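PDB 4IVF: putative uncharacterized protein from Lodderomyces elongisporus, which probably acts as a glutathione transferase, binding two glutathione molecules per subunit in a dimer of the GST superfamily. Local coordinates for residues A116-I121 and R149-F154; P120-A125 and Y186-L191; T15-K20 and L182-R187. All blocks are in the same frame, centred on the assembly; numbering follows the deposited sequence.

Contact 1 (A116-I121 and R149-F154); sequences AENGPI and RIYGVF. With GSH (glutathione), chain T; GSH (glutathione), chain J.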
# COMPACT_ATOMS: atom_id res chain seq x y z
N ALA F 116 0.46 -2.45 -2.50
CA ALA F 116 1.63 -2.99 -1.81
C ALA F 116 2.35 -4.10 -2.56
O ALA F 116 3.54 -4.34 -2.32
CB ALA F 116 1.25 -3.46 -0.41
N GLU F 117 1.66 -4.78 -3.47
CA GLU F 117 2.31 -5.87 -4.20
C GLU F 117 2.12 -5.78 -5.71
O GLU F 117 3.08 -5.87 -6.47
CB GLU F 117 1.94 -7.24 -3.59
CG GLU F 117 2.41 -7.33 -2.13
CD GLU F 117 1.98 -8.59 -1.39
OE1 GLU F 117 2.26 -9.70 -1.88
OE2 GLU F 117 1.38 -8.47 -0.30
N ASN F 118 0.89 -5.56 -6.15
CA ASN F 118 0.64 -5.48 -7.58
C ASN F 118 1.45 -4.36 -8.27
O ASN F 118 2.32 -4.65 -9.07
CB ASN F 118 -0.87 -5.36 -7.85
CG ASN F 118 -1.20 -5.11 -9.31
OD1 ASN F 118 -1.87 -4.14 -9.65
ND2 ASN F 118 -0.70 -5.97 -10.19
N GLY F 119 1.18 -3.11 -7.92
CA GLY F 119 1.93 -1.97 -8.45
C GLY F 119 3.44 -2.07 -8.32
O GLY F 119 4.16 -2.02 -9.31
N PRO F 120 3.95 -2.21 -7.08
CA PRO F 120 5.40 -2.34 -6.92
C PRO F 120 6.03 -3.45 -7.75
O PRO F 120 7.07 -3.21 -8.36
CB PRO F 120 5.56 -2.61 -5.42
CG PRO F 120 4.41 -1.86 -4.80
CD PRO F 120 3.26 -2.08 -5.78
N ILE F 121 5.43 -4.64 -7.78
CA ILE F 121 6.03 -5.76 -8.50
C ILE F 121 5.94 -5.60 -10.03
O ILE F 121 6.92 -5.84 -10.74
CB ILE F 121 5.43 -7.11 -8.04
CG1 ILE F 121 5.86 -7.43 -6.61
CG2 ILE F 121 5.81 -8.25 -9.00
CD1 ILE F 121 7.38 -7.47 -6.41
N ARG F 149 2.01 -14.27 -10.55
CA ARG F 149 1.56 -14.81 -9.27
C ARG F 149 0.41 -13.96 -8.72
O ARG F 149 -0.63 -14.49 -8.31
CB ARG F 149 2.71 -14.85 -8.25
CG ARG F 149 2.32 -15.58 -6.96
CD ARG F 149 3.29 -15.32 -5.79
NE ARG F 149 3.24 -13.94 -5.31
CZ ARG F 149 2.35 -13.48 -4.43
NH1 ARG F 149 1.41 -14.28 -3.93
NH2 ARG F 149 2.38 -12.21 -4.06
N ILE F 150 0.60 -12.64 -8.75
CA ILE F 150 -0.33 -11.69 -8.14
C ILE F 150 -1.70 -11.63 -8.85
O ILE F 150 -2.74 -11.50 -8.20
CB ILE F 150 0.31 -10.29 -8.04
CG1 ILE F 150 1.37 -10.29 -6.95
CG2 ILE F 150 -0.73 -9.23 -7.71
CD1 ILE F 150 2.30 -9.12 -7.03
N TYR F 151 -1.70 -11.73 -10.17
CA TYR F 151 -2.93 -11.77 -10.92
C TYR F 151 -3.66 -13.08 -10.69
O TYR F 151 -4.89 -13.13 -10.69
CB TYR F 151 -2.67 -11.50 -12.40
CG TYR F 151 -2.50 -10.02 -12.65
CD1 TYR F 151 -1.24 -9.44 -12.70
CD2 TYR F 151 -3.60 -9.19 -12.78
CE1 TYR F 151 -1.08 -8.09 -12.90
CE2 TYR F 151 -3.45 -7.83 -12.97
CZ TYR F 151 -2.19 -7.29 -13.04
OH TYR F 151 -2.03 -5.94 -13.25
N GLY F 152 -2.89 -14.14 -10.46
CA GLY F 152 -3.45 -15.42 -10.06
C GLY F 152 -4.19 -15.31 -8.74
O GLY F 152 -5.23 -15.94 -8.55
N VAL F 153 -3.66 -14.51 -7.83
CA VAL F 153 -4.29 -14.31 -6.54
C VAL F 153 -5.59 -13.54 -6.71
O VAL F 153 -6.64 -13.92 -6.18
CB VAL F 153 -3.37 -13.56 -5.56
CG1 VAL F 153 -4.10 -13.26 -4.25
CG2 VAL F 153 -2.10 -14.35 -5.30
N PHE F 154 -5.52 -12.44 -7.47
CA PHE F 154 -6.73 -11.70 -7.82
C PHE F 154 -7.79 -12.56 -8.54
O PHE F 154 -8.99 -12.31 -8.40
CB PHE F 154 -6.39 -10.47 -8.66
CG PHE F 154 -5.90 -9.28 -7.85
CD1 PHE F 154 -6.74 -8.62 -6.96
CD2 PHE F 154 -4.59 -8.81 -8.03
CE1 PHE F 154 -6.28 -7.50 -6.23
CE2 PHE F 154 -4.12 -7.70 -7.31
CZ PHE F 154 -4.96 -7.04 -6.41
N1 GSH T . 11.59 5.63 -10.02
CA1 GSH T . 11.19 4.65 -11.00
C1 GSH T . 12.29 3.71 -11.24
O11 GSH T . 13.33 3.77 -10.53
O12 GSH T . 12.20 2.82 -12.12
CB1 GSH T . 10.71 5.31 -12.29
CG1 GSH T . 9.65 4.49 -12.94
CD1 GSH T . 8.32 4.53 -12.17
OE1 GSH T . 8.04 5.46 -11.41
N2 GSH T . 7.31 3.41 -12.34
CA2 GSH T . 6.06 3.45 -11.60
C2 GSH T . 6.06 2.37 -10.55
O2 GSH T . 6.67 1.33 -10.76
CB2 GSH T . 4.94 3.20 -12.51
SG2 GSH T . 4.97 4.32 -13.86
N3 GSH T . 5.33 2.54 -9.31
CA3 GSH T . 5.35 1.47 -8.34
C3 GSH T . 4.08 1.41 -7.60
O31 GSH T . 3.00 1.79 -8.13
O32 GSH T . 4.08 0.97 -6.42
N1 GSH J . 2.27 -6.58 1.67
CA1 GSH J . 2.26 -7.57 2.71
C1 GSH J . 1.98 -6.94 4.00
O11 GSH J . 1.50 -7.62 4.91
O12 GSH J . 2.22 -5.73 4.20
CB1 GSH J . 3.62 -8.23 2.77
CG1 GSH J . 3.52 -9.55 3.40
CD1 GSH J . 4.83 -10.32 3.28
OE1 GSH J . 5.77 -9.92 2.56
N2 GSH J . 4.97 -11.59 4.05
CA2 GSH J . 6.20 -12.35 3.97
C2 GSH J . 5.85 -13.75 3.56
O2 GSH J . 4.84 -14.28 4.04
CB2 GSH J . 6.84 -12.39 5.29
SG2 GSH J . 7.13 -10.76 5.92
N3 GSH J . 6.71 -14.46 2.62
CA3 GSH J . 6.41 -15.82 2.19
C3 GSH J . 6.21 -15.90 0.72
O31 GSH J . 6.11 -14.85 0.04
O32 GSH J . 6.15 -17.04 0.15

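Contact 2 (P120-A125 and Y186-L191); sequences PIQGQA and YRLSRL. With GSH (glutathione), chain T.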
# COMPACT_ATOMS: atom_id res chain seq x y z
N PRO F 120 3.95 -2.21 -7.08
CA PRO F 120 5.40 -2.34 -6.92
C PRO F 120 6.03 -3.45 -7.75
O PRO F 120 7.07 -3.21 -8.36
CB PRO F 120 5.56 -2.61 -5.42
CG PRO F 120 4.41 -1.86 -4.80
CD PRO F 120 3.26 -2.08 -5.78
N ILE F 121 5.43 -4.64 -7.78
CA ILE F 121 6.03 -5.76 -8.50
C ILE F 121 5.94 -5.60 -10.03
O ILE F 121 6.92 -5.84 -10.74
CB ILE F 121 5.43 -7.11 -8.04
CG1 ILE F 121 5.86 -7.43 -6.61
CG2 ILE F 121 5.81 -8.25 -9.00
CD1 ILE F 121 7.38 -7.47 -6.41
N GLN F 122 4.78 -5.21 -10.53
CA GLN F 122 4.60 -5.02 -11.96
C GLN F 122 5.44 -3.82 -12.44
O GLN F 122 5.86 -3.75 -13.60
CB GLN F 122 3.13 -4.83 -12.31
CG GLN F 122 2.86 -4.82 -13.80
CD GLN F 122 1.38 -4.78 -14.16
OE1 GLN F 122 0.52 -5.17 -13.35
NE2 GLN F 122 1.07 -4.33 -15.36
N GLY F 123 5.68 -2.87 -11.54
CA GLY F 123 6.51 -1.73 -11.84
C GLY F 123 7.96 -2.13 -11.99
O GLY F 123 8.67 -1.56 -12.80
N GLN F 124 8.39 -3.12 -11.21
CA GLN F 124 9.77 -3.60 -11.32
C GLN F 124 9.97 -4.31 -12.63
O GLN F 124 10.99 -4.13 -13.30
CB GLN F 124 10.16 -4.52 -10.17
CG GLN F 124 10.10 -3.89 -8.81
CD GLN F 124 10.54 -2.44 -8.83
OE1 GLN F 124 11.71 -2.14 -9.11
NE2 GLN F 124 9.61 -1.53 -8.55
N ALA F 125 8.99 -5.13 -13.00
CA ALA F 125 9.02 -5.83 -14.27
C ALA F 125 9.11 -4.83 -15.42
O ALA F 125 9.89 -5.00 -16.35
CB ALA F 125 7.78 -6.72 -14.42
N TYR F 186 -4.42 -2.54 -17.05
CA TYR F 186 -4.35 -1.87 -18.33
C TYR F 186 -2.95 -1.97 -18.95
O TYR F 186 -2.80 -1.93 -20.17
CB TYR F 186 -4.75 -0.41 -18.12
CG TYR F 186 -4.80 0.41 -19.37
CD1 TYR F 186 -5.87 0.31 -20.24
CD2 TYR F 186 -3.78 1.31 -19.68
CE1 TYR F 186 -5.92 1.07 -21.40
CE2 TYR F 186 -3.83 2.07 -20.83
CZ TYR F 186 -4.89 1.95 -21.68
OH TYR F 186 -4.93 2.71 -22.83
N ARG F 187 -1.93 -2.12 -18.10
CA ARG F 187 -0.54 -2.13 -18.56
C ARG F 187 0.03 -3.52 -18.89
O ARG F 187 1.17 -3.63 -19.35
CB ARG F 187 0.35 -1.45 -17.53
CG ARG F 187 0.44 0.07 -17.65
CD ARG F 187 1.42 0.46 -18.73
NE ARG F 187 1.81 1.85 -18.61
CZ ARG F 187 1.15 2.86 -19.16
NH1 ARG F 187 0.04 2.64 -19.86
NH2 ARG F 187 1.59 4.10 -19.00
N LEU F 188 -0.76 -4.57 -18.66
CA LEU F 188 -0.31 -5.94 -18.91
C LEU F 188 0.00 -6.17 -20.38
O LEU F 188 0.89 -6.96 -20.71
CB LEU F 188 -1.36 -6.95 -18.44
CG LEU F 188 -1.43 -7.24 -16.92
CD1 LEU F 188 -2.54 -8.26 -16.57
CD2 LEU F 188 -0.08 -7.73 -16.40
N SER F 189 -0.72 -5.50 -21.26
CA SER F 189 -0.53 -5.68 -22.69
C SER F 189 0.89 -5.31 -23.14
O SER F 189 1.42 -5.92 -24.06
CB SER F 189 -1.56 -4.88 -23.48
OG SER F 189 -1.40 -3.49 -23.24
N ARG F 190 1.50 -4.33 -22.48
CA ARG F 190 2.87 -3.92 -22.83
C ARG F 190 3.88 -5.05 -22.61
O ARG F 190 4.89 -5.15 -23.34
CB ARG F 190 3.30 -2.67 -22.06
CG ARG F 190 2.50 -1.43 -22.42
CD ARG F 190 3.16 -0.15 -21.90
NE ARG F 190 2.39 1.03 -22.26
CZ ARG F 190 2.78 2.28 -22.04
NH1 ARG F 190 3.95 2.51 -21.44
NH2 ARG F 190 2.02 3.31 -22.42
N LEU F 191 3.61 -5.88 -21.61
CA LEU F 191 4.46 -7.04 -21.33
C LEU F 191 4.01 -8.29 -22.11
O LEU F 191 4.52 -9.38 -21.89
CB LEU F 191 4.45 -7.36 -19.83
CG LEU F 191 4.91 -6.27 -18.86
CD1 LEU F 191 4.54 -6.68 -17.43
CD2 LEU F 191 6.42 -5.98 -18.97
N1 GSH T . 11.59 5.63 -10.02
CA1 GSH T . 11.19 4.65 -11.00
C1 GSH T . 12.29 3.71 -11.24
O11 GSH T . 13.33 3.77 -10.53
O12 GSH T . 12.20 2.82 -12.12
CB1 GSH T . 10.71 5.31 -12.29
CG1 GSH T . 9.65 4.49 -12.94
CD1 GSH T . 8.32 4.53 -12.17
OE1 GSH T . 8.04 5.46 -11.41
N2 GSH T . 7.31 3.41 -12.34
CA2 GSH T . 6.06 3.45 -11.60
C2 GSH T . 6.06 2.37 -10.55
O2 GSH T . 6.67 1.33 -10.76
CB2 GSH T . 4.94 3.20 -12.51
SG2 GSH T . 4.97 4.32 -13.86
N3 GSH T . 5.33 2.54 -9.31
CA3 GSH T . 5.35 1.47 -8.34
C3 GSH T . 4.08 1.41 -7.60
O31 GSH T . 3.00 1.79 -8.13
O32 GSH T . 4.08 0.97 -6.42
O HOH W 1 2.98 -3.49 -17.26

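Contact 3 (T15-K20 and L182-R187); sequences TPNGYK and LGWAYR. With GSH (glutathione), chain T; GSH (glutathione), chain U.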
# COMPACT_ATOMS: atom_id res chain seq x y z
N THR F 15 -0.15 7.28 -16.65
CA THR F 15 0.53 6.15 -16.03
C THR F 15 -0.53 5.36 -15.24
O THR F 15 -1.57 5.94 -14.89
CB THR F 15 1.65 6.63 -15.06
OG1 THR F 15 1.07 7.45 -14.04
CG2 THR F 15 2.76 7.42 -15.79
N PRO F 16 -0.26 4.07 -14.94
CA PRO F 16 -1.25 3.22 -14.24
C PRO F 16 -1.72 3.87 -12.95
O PRO F 16 -2.89 3.77 -12.59
CB PRO F 16 -0.46 1.95 -13.88
CG PRO F 16 0.83 2.02 -14.63
CD PRO F 16 1.04 3.40 -15.14
N ASN F 17 -0.79 4.53 -12.26
CA ASN F 17 -1.11 5.16 -10.99
C ASN F 17 -1.98 6.40 -11.15
O ASN F 17 -2.96 6.57 -10.41
CB ASN F 17 0.17 5.45 -10.22
CG ASN F 17 0.70 4.22 -9.54
OD1 ASN F 17 -0.07 3.37 -9.07
ND2 ASN F 17 2.02 4.09 -9.50
N GLY F 18 -1.62 7.24 -12.11
CA GLY F 18 -2.44 8.38 -12.48
C GLY F 18 -3.86 7.99 -12.85
O GLY F 18 -4.82 8.63 -12.43
N TYR F 19 -3.98 6.93 -13.65
CA TYR F 19 -5.28 6.45 -14.12
C TYR F 19 -6.20 6.00 -12.99
O TYR F 19 -7.42 6.16 -13.08
CB TYR F 19 -5.08 5.30 -15.11
CG TYR F 19 -4.37 5.70 -16.38
CD1 TYR F 19 -4.57 6.95 -16.95
CD2 TYR F 19 -3.49 4.83 -17.01
CE1 TYR F 19 -3.93 7.32 -18.11
CE2 TYR F 19 -2.85 5.19 -18.17
CZ TYR F 19 -3.07 6.43 -18.71
OH TYR F 19 -2.42 6.80 -19.87
N LYS F 20 -5.64 5.43 -11.93
CA LYS F 20 -6.43 5.02 -10.77
C LYS F 20 -7.26 6.19 -10.29
O LYS F 20 -8.46 6.06 -10.03
CB LYS F 20 -5.54 4.58 -9.62
CG LYS F 20 -4.83 3.25 -9.79
CD LYS F 20 -4.08 2.98 -8.51
CE LYS F 20 -2.97 1.97 -8.63
NZ LYS F 20 -2.19 1.96 -7.34
N LEU F 182 -7.34 -1.95 -11.76
CA LEU F 182 -7.64 -1.63 -13.15
C LEU F 182 -6.55 -0.78 -13.82
O LEU F 182 -6.23 -0.97 -15.00
CB LEU F 182 -8.99 -0.92 -13.23
CG LEU F 182 -9.54 -0.55 -14.60
CD1 LEU F 182 -9.65 -1.80 -15.47
CD2 LEU F 182 -10.88 0.16 -14.47
N GLY F 183 -5.99 0.18 -13.08
CA GLY F 183 -4.97 1.04 -13.63
C GLY F 183 -3.79 0.23 -14.16
O GLY F 183 -3.29 0.51 -15.23
N TRP F 184 -3.38 -0.78 -13.39
CA TRP F 184 -2.23 -1.62 -13.71
C TRP F 184 -2.54 -2.78 -14.64
O TRP F 184 -1.66 -3.23 -15.39
CB TRP F 184 -1.59 -2.15 -12.43
CG TRP F 184 -0.67 -1.14 -11.79
CD1 TRP F 184 -0.99 -0.22 -10.84
CD2 TRP F 184 0.72 -0.95 -12.09
NE1 TRP F 184 0.12 0.54 -10.52
CE2 TRP F 184 1.18 0.11 -11.28
CE3 TRP F 184 1.62 -1.58 -12.96
CZ2 TRP F 184 2.51 0.55 -11.30
CZ3 TRP F 184 2.95 -1.14 -12.99
CH2 TRP F 184 3.37 -0.08 -12.17
N ALA F 185 -3.77 -3.29 -14.57
CA ALA F 185 -4.21 -4.35 -15.47
C ALA F 185 -4.13 -3.83 -16.91
O ALA F 185 -3.81 -4.56 -17.84
CB ALA F 185 -5.64 -4.77 -15.14
N TYR F 186 -4.42 -2.54 -17.05
CA TYR F 186 -4.35 -1.87 -18.33
C TYR F 186 -2.95 -1.97 -18.95
O TYR F 186 -2.80 -1.93 -20.17
CB TYR F 186 -4.75 -0.41 -18.12
CG TYR F 186 -4.80 0.41 -19.37
CD1 TYR F 186 -5.87 0.31 -20.24
CD2 TYR F 186 -3.78 1.31 -19.68
CE1 TYR F 186 -5.92 1.07 -21.40
CE2 TYR F 186 -3.83 2.07 -20.83
CZ TYR F 186 -4.89 1.95 -21.68
OH TYR F 186 -4.93 2.71 -22.83
N ARG F 187 -1.93 -2.12 -18.10
CA ARG F 187 -0.54 -2.13 -18.56
C ARG F 187 0.03 -3.52 -18.89
O ARG F 187 1.17 -3.63 -19.35
CB ARG F 187 0.35 -1.45 -17.53
CG ARG F 187 0.44 0.07 -17.65
CD ARG F 187 1.42 0.46 -18.73
NE ARG F 187 1.81 1.85 -18.61
CZ ARG F 187 1.15 2.86 -19.16
NH1 ARG F 187 0.04 2.64 -19.86
NH2 ARG F 187 1.59 4.10 -19.00
N1 GSH T . 11.59 5.63 -10.02
CA1 GSH T . 11.19 4.65 -11.00
C1 GSH T . 12.29 3.71 -11.24
O11 GSH T . 13.33 3.77 -10.53
O12 GSH T . 12.20 2.82 -12.12
CB1 GSH T . 10.71 5.31 -12.29
CG1 GSH T . 9.65 4.49 -12.94
CD1 GSH T . 8.32 4.53 -12.17
OE1 GSH T . 8.04 5.46 -11.41
N2 GSH T . 7.31 3.41 -12.34
CA2 GSH T . 6.06 3.45 -11.60
C2 GSH T . 6.06 2.37 -10.55
O2 GSH T . 6.67 1.33 -10.76
CB2 GSH T . 4.94 3.20 -12.51
SG2 GSH T . 4.97 4.32 -13.86
N3 GSH T . 5.33 2.54 -9.31
CA3 GSH T . 5.35 1.47 -8.34
C3 GSH T . 4.08 1.41 -7.60
O31 GSH T . 3.00 1.79 -8.13
O32 GSH T . 4.08 0.97 -6.42
N1 GSH U . 3.06 4.31 -4.27
CA1 GSH U . 2.76 5.35 -5.21
C1 GSH U . 1.32 5.46 -5.42
O11 GSH U . 0.78 6.58 -5.56
O12 GSH U . 0.60 4.44 -5.47
CB1 GSH U . 3.47 5.08 -6.53
CG1 GSH U . 3.50 6.33 -7.31
CD1 GSH U . 4.35 6.25 -8.57
OE1 GSH U . 5.01 5.25 -8.87
N2 GSH U . 4.39 7.44 -9.48
CA2 GSH U . 5.22 7.39 -10.67
C2 GSH U . 6.19 8.54 -10.61
O2 GSH U . 5.81 9.65 -10.22
CB2 GSH U . 4.36 7.51 -11.85
SG2 GSH U . 3.19 6.18 -11.89
N3 GSH U . 7.58 8.35 -11.02
CA3 GSH U . 8.49 9.48 -10.96
C3 GSH U . 9.73 9.16 -10.23
O31 GSH U . 9.78 8.24 -9.39
O32 GSH U . 10.76 9.85 -10.45
O HOH W 2 -0.24 5.46 -21.06
O HOH W 3 0.50 0.85 -7.27

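Contact 1 (A116-I121 and R149-F154)
Glu117 and Asn118 of helix 102-131 meet Arg149, Ile150, Tyr151 and Phe154 of helix 137-159 in the helical C-terminal domain of the GST fold, beside the glutathione site of the second subunit. The segments are roughly antiparallel, with 146° between their directions. Ile150 points toward helix 102-131 and makes most of the apolar contact. Its CD1 lies 3.4 Å from Glu117 O and also touches Ile121 CB. Its CG2, anti to the backbone N, packs 3.9 Å from Asn118 CB. Phe154 turns its ring edge to that same CB, with CE2 at 4.0 Å. The Asn118 amide stands at 89° to the Tyr151 ring. Gln114 bonds to Asn118 OD1, and Gln122 to Tyr151 OH. Arg149 NH2 forms a salt bridge with Glu117 OE1, but the hydrogen bond in it is weak, 3.3 Å long with 121° at the hydrogen; the two planes are nearly coplanar. Arg149 NH1 is hydrogen-bonded to Asn55 of the second subunit, and Glu117 OE1 also pairs with its Arg57. Glu117 OE2 accepts from N1 of glutathione chain J at 2.9 Å. Two arginines and the ligand amino group beside this buried carboxylate probably favour its charged form, which bridges the dimer interface to the ligand.

Contact 2 (P120-A125 and Y186-L191)
Gln122 and Leu188 have CA atoms 8.6 Å apart, and one turn on Ala125 and Leu191 are 8.5 Å apart, where a helix runs beside an irregular segment. Gln122 spans this distance. Its CG is anti to the backbone N. A chi2 of 174° carries CD straight on, and the amide ends against Arg187 and Leu188. NE2 lies 3.7 Å from both Arg187 CB and Leu188 CD2. The amide plane is turned 65° from the Arg187 guanidinium. NE2 also donates to a water at 2.8 Å, and this water in turn donates to Arg187 O. A further bond runs from NE2 to Trp184 O, and OE1 is hydrogen-bonded to Tyr151 OH. Next to it, Leu191 CD1 closes on Ala125 CB at 4.4 Å and on Gln122 CG. The contact lies in the helical C-terminal domain of the GST fold. Residues 120-125 belong to the long helix 102-131, which kinks at Pro120. Residues 186-191 lead from helix 176-185 toward helix 199-209. In that segment the guanidinium groups of Arg187 and Arg190 lie face to face, each CZ 3.3 Å above the centre of the other. Two like charges this close would be expected to repel unless they are screened. Other residues of helix 102-131 face the ligand and the second subunit. Gln124 NE2 donates to Pro120 O at 3.1 Å, at 153° and in the carbonyl plane, while Gln124 N donates to the same oxygen. Gln124 OE1 bonds to Tyr143 and Arg142 of the second subunit. Gly123, without a side chain, lets glutathione chain T come close, with its O2 3.2 Å from Gly123 CA.

Contact 3 (T15-K20 and L182-R187)
Pro16 and Trp184 carry the apolar part of this contact between the thioredoxin-like N-terminal domain and the helical C-terminal domain. Pro16 CB sits over the five-membered ring of Trp184 in a CH-pi contact, 3.5 Å from its centroid and 5° off the normal. Pro16 CG touches Arg187 CG at 3.6 Å, and Pro16 CD lies over one face of the guanidinium. The backbones come close at Gly183, whose CA makes a CA-H...O contact of 3.6 Å with Pro16 O. Tyr19 and Tyr186 meet obliquely at their CE2 atoms. Among the hydrogen bonds, Trp184 NE1 donates to Asn17 OD1 at 3.2 Å, from above the carbonyl plane. Lys20 NZ reaches the same oxygen at 3.1 Å, nearly along the C=O axis. Lys20 NZ also bonds to Gln114 and Thr78. A water joins Tyr19 OH to Arg187 NH2. Asn17 ND2 donates to O31 of glutathione chain T at 2.9 Å, almost straight at 172°. Two donors on OD1 fix the rotation of the Asn17 amide and leave its NH2 turned to the ligand carboxylate. Lys20 is thus second-shell to Asn17, while Trp184 also lines the pocket itself, with CZ2 3.4 Å from O31.

Overall arrangement
From the N terminus, the chain enters contact 3 first, at residues 15-20 on the first helix of the thioredoxin-like domain. It then reaches helix 102-131, where contacts 1 and 2 begin on the same stretch, overlapping at Pro120 and Ile121. Contact 1 closes first, on helix 137-159. Contacts 3 and 2 close later, on 182-187 and 186-191, which overlap at Tyr186 and Arg187. Contact 1 is nested inside the loop closed by contact 3. Contacts 1 and 2 hold parts of the helical domain together, and contact 3 joins that domain to the N-terminal one. Glutathione chain T touches all three; contacts 1 and 2 also touch the second subunit.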